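Local coordinates for protein transcriptional regulator (Actinomyces oris, PDB 5V8C) that is a LytR-Cps2A-Psr phosphotransferase that mediates glycosylation of a cell wall-anchored surface protein, at residues 76-79 / 83-86; 118-123 / 159-164; 130-135 / 193-198. One frame throughout, in Å; residues are numbered along the deposited sequence.

Contact 1 of 3, residues 76-79 / 83-86. With PO4 (phosphate ion), chain C.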
loop_
_atom_site.group_PDB
_atom_site.type_symbol
_atom_site.label_atom_id
_atom_site.label_comp_id
_atom_site.label_asym_id
_atom_site.label_seq_id
_atom_site.Cartn_x
_atom_site.Cartn_y
_atom_site.Cartn_z
ATOM N N ILE A 76 -8.389 -0.087 14.475
ATOM C CA ILE A 76 -7.344 0.219 15.454
ATOM C C ILE A 76 -7.765 1.385 16.381
ATOM O O ILE A 76 -8.785 2.024 16.128
ATOM C CB ILE A 76 -5.992 0.533 14.742
ATOM C CG1 ILE A 76 -6.139 1.691 13.733
ATOM C CG2 ILE A 76 -5.366 -0.716 14.105
ATOM C CD1 ILE A 76 -4.909 2.543 13.565
ATOM N N ASN A 77 -6.946 1.695 17.410
ATOM C CA ASN A 77 -7.184 2.844 18.283
ATOM C C ASN A 77 -6.690 4.108 17.563
ATOM O O ASN A 77 -5.489 4.394 17.573
ATOM C CB ASN A 77 -6.491 2.659 19.649
ATOM C CG ASN A 77 -6.799 3.723 20.689
ATOM O OD1 ASN A 77 -6.049 3.913 21.654
ATOM N ND2 ASN A 77 -7.917 4.425 20.550
ATOM N N SER A 78 -7.610 4.827 16.881
ATOM C CA SER A 78 -7.276 6.029 16.107
ATOM C C SER A 78 -6.813 7.189 16.989
ATOM O O SER A 78 -5.704 7.693 16.807
ATOM C CB SER A 78 -8.452 6.460 15.236
ATOM O OG SER A 78 -9.562 6.855 16.025
ATOM N N LYS A 79 -7.674 7.633 17.914
ATOM C CA LYS A 79 -7.371 8.712 18.845
ATOM C C LYS A 79 -7.692 8.209 20.239
ATOM O O LYS A 79 -8.569 7.360 20.388
ATOM C CB LYS A 79 -8.187 9.972 18.511
ATOM N N LEU A 83 -12.123 4.106 18.229
ATOM C CA LEU A 83 -11.762 3.139 17.191
ATOM C C LEU A 83 -12.258 3.500 15.796
ATOM O O LEU A 83 -13.444 3.783 15.616
ATOM C CB LEU A 83 -12.235 1.713 17.548
ATOM C CG LEU A 83 -11.804 1.126 18.895
ATOM C CD1 LEU A 83 -12.605 -0.111 19.216
ATOM C CD2 LEU A 83 -10.312 0.811 18.932
ATOM N N ASP A 84 -11.356 3.404 14.793
ATOM C CA ASP A 84 -11.665 3.648 13.386
ATOM C C ASP A 84 -11.019 2.569 12.541
ATOM O O ASP A 84 -9.979 2.026 12.921
ATOM C CB ASP A 84 -11.119 5.012 12.910
ATOM C CG ASP A 84 -11.632 6.280 13.588
ATOM O OD1 ASP A 84 -12.644 6.200 14.334
ATOM O OD2 ASP A 84 -11.048 7.366 13.338
ATOM N N ARG A 85 -11.586 2.303 11.352
ATOM C CA ARG A 85 -10.959 1.391 10.407
ATOM C C ARG A 85 -9.901 2.186 9.650
ATOM O O ARG A 85 -10.089 3.384 9.406
ATOM C CB ARG A 85 -11.978 0.807 9.424
ATOM C CG ARG A 85 -12.897 -0.245 10.025
ATOM C CD ARG A 85 -13.784 -0.878 8.963
ATOM N NE ARG A 85 -14.433 0.137 8.135
ATOM C CZ ARG A 85 -14.576 0.048 6.820
ATOM N NH1 ARG A 85 -14.155 -1.030 6.171
ATOM N NH2 ARG A 85 -15.161 1.028 6.143
ATOM N N LEU A 86 -8.791 1.522 9.281
ATOM C CA LEU A 86 -7.676 2.123 8.556
ATOM C C LEU A 86 -8.125 2.964 7.346
ATOM O O LEU A 86 -7.633 4.072 7.150
ATOM C CB LEU A 86 -6.694 1.026 8.117
ATOM C CG LEU A 86 -5.350 0.975 8.829
ATOM C CD1 LEU A 86 -5.515 0.579 10.273
ATOM C CD2 LEU A 86 -4.441 -0.022 8.164
HETATM P P PO4 C . -16.767 0.047 1.938
HETATM O O1 PO4 C . -18.197 0.677 2.279
HETATM O O2 PO4 C . -16.065 -0.411 3.301
HETATM O O3 PO4 C . -15.856 1.151 1.223
HETATM O O4 PO4 C . -16.942 -1.175 0.996
#

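Contact 2 of 3, residues 118-123 / 159-164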
loop_
_atom_site.group_PDB
_atom_site.type_symbol
_atom_site.label_atom_id
_atom_site.label_comp_id
_atom_site.label_asym_id
_atom_site.label_seq_id
_atom_site.Cartn_x
_atom_site.Cartn_y
_atom_site.Cartn_z
ATOM N N ALA A 118 -6.211 8.356 -10.536
ATOM C CA ALA A 118 -5.645 8.787 -11.809
ATOM C C ALA A 118 -4.098 8.768 -11.758
ATOM O O ALA A 118 -3.456 8.381 -12.737
ATOM C CB ALA A 118 -6.144 10.179 -12.146
ATOM N N GLN A 119 -3.514 9.130 -10.596
ATOM C CA GLN A 119 -2.068 9.115 -10.379
ATOM C C GLN A 119 -1.541 7.681 -10.470
ATOM O O GLN A 119 -0.608 7.430 -11.228
ATOM C CB GLN A 119 -1.710 9.753 -9.028
ATOM C CG GLN A 119 -1.743 11.278 -9.023
ATOM C CD GLN A 119 -1.446 11.873 -7.665
ATOM O OE1 GLN A 119 -1.612 11.241 -6.621
ATOM N NE2 GLN A 119 -1.026 13.123 -7.646
ATOM N N PHE A 120 -2.211 6.732 -9.795
ATOM C CA PHE A 120 -1.868 5.307 -9.837
ATOM C C PHE A 120 -1.914 4.753 -11.259
ATOM O O PHE A 120 -0.945 4.137 -11.698
ATOM C CB PHE A 120 -2.790 4.492 -8.912
ATOM C CG PHE A 120 -2.406 3.043 -8.736
ATOM C CD1 PHE A 120 -1.167 2.692 -8.211
ATOM C CD2 PHE A 120 -3.291 2.029 -9.074
ATOM C CE1 PHE A 120 -0.824 1.351 -8.023
ATOM C CE2 PHE A 120 -2.955 0.691 -8.870
ATOM C CZ PHE A 120 -1.730 0.361 -8.330
ATOM N N ALA A 121 -3.013 5.004 -11.993
ATOM C CA ALA A 121 -3.161 4.531 -13.377
ATOM C C ALA A 121 -2.111 5.118 -14.340
ATOM O O ALA A 121 -1.628 4.395 -15.216
ATOM C CB ALA A 121 -4.571 4.804 -13.885
ATOM N N THR A 122 -1.737 6.411 -14.150
ATOM C CA THR A 122 -0.707 7.102 -14.944
ATOM C C THR A 122 0.667 6.449 -14.696
ATOM O O THR A 122 1.376 6.121 -15.648
ATOM C CB THR A 122 -0.704 8.611 -14.626
ATOM O OG1 THR A 122 -1.951 9.182 -15.018
ATOM C CG2 THR A 122 0.418 9.355 -15.315
ATOM N N ILE A 123 1.008 6.233 -13.411
ATOM C CA ILE A 123 2.259 5.616 -12.971
ATOM C C ILE A 123 2.402 4.202 -13.556
ATOM O O ILE A 123 3.459 3.861 -14.084
ATOM C CB ILE A 123 2.352 5.619 -11.419
ATOM C CG1 ILE A 123 2.616 7.039 -10.875
ATOM C CG2 ILE A 123 3.402 4.621 -10.915
ATOM C CD1 ILE A 123 2.540 7.153 -9.324
ATOM N N ASP A 159 -6.998 -1.400 -15.265
ATOM C CA ASP A 159 -7.222 -2.800 -14.905
ATOM C C ASP A 159 -6.712 -3.055 -13.506
ATOM O O ASP A 159 -7.462 -3.553 -12.675
ATOM C CB ASP A 159 -6.515 -3.742 -15.892
ATOM C CG ASP A 159 -7.195 -3.888 -17.241
ATOM O OD1 ASP A 159 -8.443 -3.805 -17.290
ATOM O OD2 ASP A 159 -6.477 -4.093 -18.249
ATOM N N ALA A 160 -5.455 -2.654 -13.228
ATOM C CA ALA A 160 -4.802 -2.805 -11.925
ATOM C C ALA A 160 -5.568 -2.077 -10.814
ATOM O O ALA A 160 -5.719 -2.607 -9.706
ATOM C CB ALA A 160 -3.380 -2.292 -12.004
ATOM N N LEU A 161 -6.088 -0.884 -11.135
ATOM C CA LEU A 161 -6.884 -0.078 -10.215
ATOM C C LEU A 161 -8.215 -0.769 -9.911
ATOM O O LEU A 161 -8.634 -0.797 -8.758
ATOM C CB LEU A 161 -7.116 1.324 -10.805
ATOM C CG LEU A 161 -7.723 2.372 -9.872
ATOM C CD1 LEU A 161 -6.772 2.734 -8.746
ATOM C CD2 LEU A 161 -8.093 3.618 -10.647
ATOM N N ALA A 162 -8.848 -1.368 -10.937
ATOM C CA ALA A 162 -10.095 -2.112 -10.788
ATOM C C ALA A 162 -9.884 -3.372 -9.929
ATOM O O ALA A 162 -10.764 -3.743 -9.159
ATOM C CB ALA A 162 -10.630 -2.497 -12.156
ATOM N N LEU A 163 -8.707 -4.003 -10.049
ATOM C CA LEU A 163 -8.335 -5.201 -9.302
ATOM C C LEU A 163 -8.138 -4.901 -7.805
ATOM O O LEU A 163 -8.675 -5.628 -6.963
ATOM C CB LEU A 163 -7.070 -5.843 -9.915
ATOM C CG LEU A 163 -6.754 -7.295 -9.530
ATOM C CD1 LEU A 163 -7.968 -8.198 -9.666
ATOM C CD2 LEU A 163 -5.636 -7.839 -10.386
ATOM N N VAL A 164 -7.389 -3.831 -7.477
ATOM C CA VAL A 164 -7.165 -3.450 -6.086
ATOM C C VAL A 164 -8.449 -2.891 -5.444
ATOM O O VAL A 164 -8.687 -3.124 -4.261
ATOM C CB VAL A 164 -5.936 -2.522 -5.877
ATOM C CG1 VAL A 164 -4.655 -3.169 -6.391
ATOM C CG2 VAL A 164 -6.139 -1.154 -6.508
#

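Contact 3 of 3, residues 130-135 / 193-198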
loop_
_atom_site.group_PDB
_atom_site.type_symbol
_atom_site.label_atom_id
_atom_site.label_comp_id
_atom_site.label_asym_id
_atom_site.label_seq_id
_atom_site.Cartn_x
_atom_site.Cartn_y
_atom_site.Cartn_z
ATOM N N ILE A 130 1.668 -3.829 -15.560
ATOM C CA ILE A 130 2.244 -4.797 -14.644
ATOM C C ILE A 130 1.776 -6.187 -15.017
ATOM O O ILE A 130 0.642 -6.342 -15.472
ATOM C CB ILE A 130 1.903 -4.445 -13.161
ATOM C CG1 ILE A 130 0.381 -4.198 -12.956
ATOM C CG2 ILE A 130 2.754 -3.264 -12.655
ATOM C CD1 ILE A 130 -0.092 -4.211 -11.508
ATOM N N GLU A 131 2.629 -7.193 -14.834
ATOM C CA GLU A 131 2.240 -8.566 -15.131
ATOM C C GLU A 131 1.697 -9.204 -13.870
ATOM O O GLU A 131 2.402 -9.300 -12.866
ATOM C CB GLU A 131 3.414 -9.374 -15.703
ATOM N N VAL A 132 0.420 -9.573 -13.897
ATOM C CA VAL A 132 -0.253 -10.171 -12.755
ATOM C C VAL A 132 -0.912 -11.474 -13.198
ATOM O O VAL A 132 -1.548 -11.510 -14.251
ATOM C CB VAL A 132 -1.256 -9.170 -12.122
ATOM C CG1 VAL A 132 -2.195 -9.850 -11.130
ATOM C CG2 VAL A 132 -0.523 -8.006 -11.458
ATOM N N ASP A 133 -0.720 -12.556 -12.423
ATOM C CA ASP A 133 -1.344 -13.835 -12.736
ATOM C C ASP A 133 -2.791 -13.803 -12.261
ATOM O O ASP A 133 -3.066 -13.367 -11.136
ATOM C CB ASP A 133 -0.575 -15.006 -12.098
ATOM C CG ASP A 133 0.826 -15.222 -12.646
ATOM O OD1 ASP A 133 0.967 -15.373 -13.884
ATOM O OD2 ASP A 133 1.775 -15.308 -11.832
ATOM N N VAL A 134 -3.722 -14.169 -13.150
ATOM C CA VAL A 134 -5.150 -14.198 -12.822
ATOM C C VAL A 134 -5.540 -15.662 -12.668
ATOM O O VAL A 134 -5.303 -16.441 -13.588
ATOM C CB VAL A 134 -5.975 -13.519 -13.917
ATOM N N PRO A 135 -6.011 -16.086 -11.474
ATOM C CA PRO A 135 -6.288 -17.516 -11.266
ATOM C C PRO A 135 -7.520 -18.041 -11.984
ATOM O O PRO A 135 -7.621 -19.245 -12.206
ATOM C CB PRO A 135 -6.445 -17.632 -9.745
ATOM C CG PRO A 135 -6.900 -16.294 -9.309
ATOM C CD PRO A 135 -6.270 -15.300 -10.249
ATOM N N THR A 193 -3.632 -6.627 -4.058
ATOM C CA THR A 193 -2.736 -5.506 -3.713
ATOM C C THR A 193 -1.300 -5.994 -3.518
ATOM O O THR A 193 -0.371 -5.316 -3.946
ATOM C CB THR A 193 -3.223 -4.735 -2.480
ATOM O OG1 THR A 193 -3.464 -5.658 -1.422
ATOM C CG2 THR A 193 -4.473 -3.922 -2.745
ATOM N N ALA A 194 -1.129 -7.195 -2.915
ATOM C CA ALA A 194 0.172 -7.836 -2.695
ATOM C C ALA A 194 0.846 -8.150 -4.030
ATOM O O ALA A 194 2.006 -7.785 -4.236
ATOM C CB ALA A 194 -0.006 -9.113 -1.887
ATOM N N THR A 195 0.098 -8.791 -4.951
ATOM C CA THR A 195 0.562 -9.117 -6.299
ATOM C C THR A 195 0.924 -7.829 -7.042
ATOM O O THR A 195 1.998 -7.751 -7.636
ATOM C CB THR A 195 -0.515 -9.894 -7.064
ATOM O OG1 THR A 195 -1.049 -10.912 -6.222
ATOM C CG2 THR A 195 0.012 -10.498 -8.359
ATOM N N VAL A 196 0.023 -6.825 -6.997
ATOM C CA VAL A 196 0.215 -5.528 -7.636
ATOM C C VAL A 196 1.483 -4.871 -7.114
ATOM O O VAL A 196 2.321 -4.482 -7.920
ATOM C CB VAL A 196 -1.039 -4.637 -7.490
ATOM C CG1 VAL A 196 -0.730 -3.170 -7.768
ATOM C CG2 VAL A 196 -2.161 -5.134 -8.396
ATOM N N MET A 197 1.665 -4.832 -5.776
ATOM C CA MET A 197 2.853 -4.273 -5.126
ATOM C C MET A 197 4.118 -4.968 -5.587
ATOM O O MET A 197 5.130 -4.300 -5.788
ATOM C CB MET A 197 2.749 -4.386 -3.608
ATOM C CG MET A 197 2.067 -3.224 -2.975
ATOM S SD MET A 197 2.046 -3.382 -1.187
ATOM C CE MET A 197 0.499 -2.672 -0.866
ATOM N N GLN A 198 4.073 -6.306 -5.744
ATOM C CA GLN A 198 5.243 -7.028 -6.224
ATOM C C GLN A 198 5.469 -6.731 -7.697
ATOM O O GLN A 198 6.604 -6.429 -8.090
ATOM C CB GLN A 198 5.146 -8.541 -5.950
ATOM C CG GLN A 198 6.405 -9.330 -6.341
ATOM C CD GLN A 198 7.696 -8.786 -5.750
ATOM O OE1 GLN A 198 7.960 -8.909 -4.544
ATOM N NE2 GLN A 198 8.564 -8.235 -6.605
#

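Contact 1 of 3, residues 76-79 / 83-86
The D84 carboxylate reaches past the N77-L83 pair to lie against S78, the residue that follows N77: D84 OD2 is 3.1 Å from S78 OG. The setting is a beta hairpin of strands 75-77 and 83-85, paired antiparallel. I76 and D84 form its hydrogen-bonded pair. I76 N gives a nearly straight bond (N-H...O 170°) to D84 O at 3.1 Å, and D84 N returns one to I76 O at 3.2 Å. N77 and L83 are the adjoining non-hydrogen-bonded pair, with their side chains on the face away from I76 and D84. There L83 folds CD2 back over the strand to 3.4 Å from I76 O. With chi1 of I76 at 57°, its CG1 sits between the backbone N and the carbonyl carbon, and this branch meets L86 CD1 at 3.7 Å, the two side chains crossing at about a right angle. A100 and L105 of helix 94-105 also pack on I76. S78 OG has a weak hydrogen bond to E82 O in the turn. Replacing D84 by an alanine would probably open a gap beside S78 CB and OG and take a negative charge from this end of the hairpin. R85 leaves the partner strand; its side chain touches R72, and its guanidinium lies close to that of R51, consistent with an anion-binding surface. A phosphate, probably from the crystallisation liquor, sits at the guanidinium edge near its plane, its O2 weakly bonded to R85 NH2 at 3.3 Å.

Contact 2 of 3, residues 118-123 / 159-164
Helices 117-126 and 157-165 meet through the segments 118-123 and 159-164, whose axes come within 9.6 Å and run at 130° to each other, a steep crossing nearer to perpendicular than to antiparallel. Within segment 118-123, F120 carries the contact, its ring reaching A160, L161 and V164 of the second helix. The trans setting of CG to the backbone N (chi1 -172°) carries the ring to that helix. Its CE2 corner comes edge-on to the helix backbone, with A160 C lying near the ring plane at 4.3 Å from CE2. The methyl CB of A160 is 4.3 Å from that same CE2. L161 supplies the closest approach, its CD1 lying 3.6 Å from F120 CD2, the leucine and the ring lying alongside each other and running opposite ways. V164 is a looser neighbour, with CG2 at 4.4 Å from F120 CE2. Within the first helix, T122 OG1 bonds back to A118 O at 2.8 Å, reaching that oxygen from the opposite face to T122 N. F120 also touches V196 of helix 182-208, while L161 touches M117 and A160 touches I124. A bound polyether, probably from the crystallisation liquor, lies about 4 Å from the F120 side chain. Its presence is consistent with an apolar pocket between helices, like the one that holds the polyprenyl chain in other enzymes of the LytR-Cps2A-Psr fold.

Contact 3 of 3, residues 130-135 / 193-198
The extended segment 130-135, which passes into the short strand 133-134, lies against the long helix 182-208, with I130 and V132 meeting V196 and T195. It is an extended loop packed on a helix, its closest contacts between methyl groups, small in area at 176 Å² summed over both sides. The backbones come nearest at V132 and T195, whose CA atoms are 6.6 Å apart. Alternation along the extended chain sorts the side chains: I130 and V132 face the helix, and E131 between them points away. V132 turns both methyls to the T195 methyl, CG1 the nearer at 3.6 Å from T195 CG2 and V132 CG2 at 4.0 Å from it. T195 offers that methyl because its CG2 stands anti to the backbone N while OG1 (chi1 -45°) turns beside the N and bonds to Q191 O, one turn back in its own helix. The hydroxyl is thus satisfied within the helix and the apolar branch is left for V132. One residue on, V196 receives the end of I130: CD1 of I130 touches both valine methyls, at 3.8 Å from V196 CG2 and 3.9 Å from V196 CG1. I130 and V132 also reach A199, the next turn of the helix. L163 of helix 157-165 also packs on V132, and backbone hydrogen bonds to L155 and G151 anchor I130 and V134. M197 leaves the helix in another direction, toward strands 52-60 and 65-70 of the main sheet. Helix 182-208 therefore stands between that sheet and the smaller elements around 130-135, a layered alpha/beta arrangement of the LytR-Cps2A-Psr domain.

Contacts 2 and 3 share one apolar core, their centres 12 Å apart. F120 CZ touches V196 CG1 at 3.7 Å, and A160 CB touches I130 CD1 at 3.8 Å, so helices 117-126, 157-165 and 182-208 and the extended segment 130-135 close on one another. Their segments alternate along the chain. Contact 1 stands apart, its centre about 27 Å from that of contact 2 and 28 Å from that of contact 3, and lies across the chain's centre from contact 3. The phosphate at R85 belongs to contact 1, and the bound polyether near F120 to contact 2.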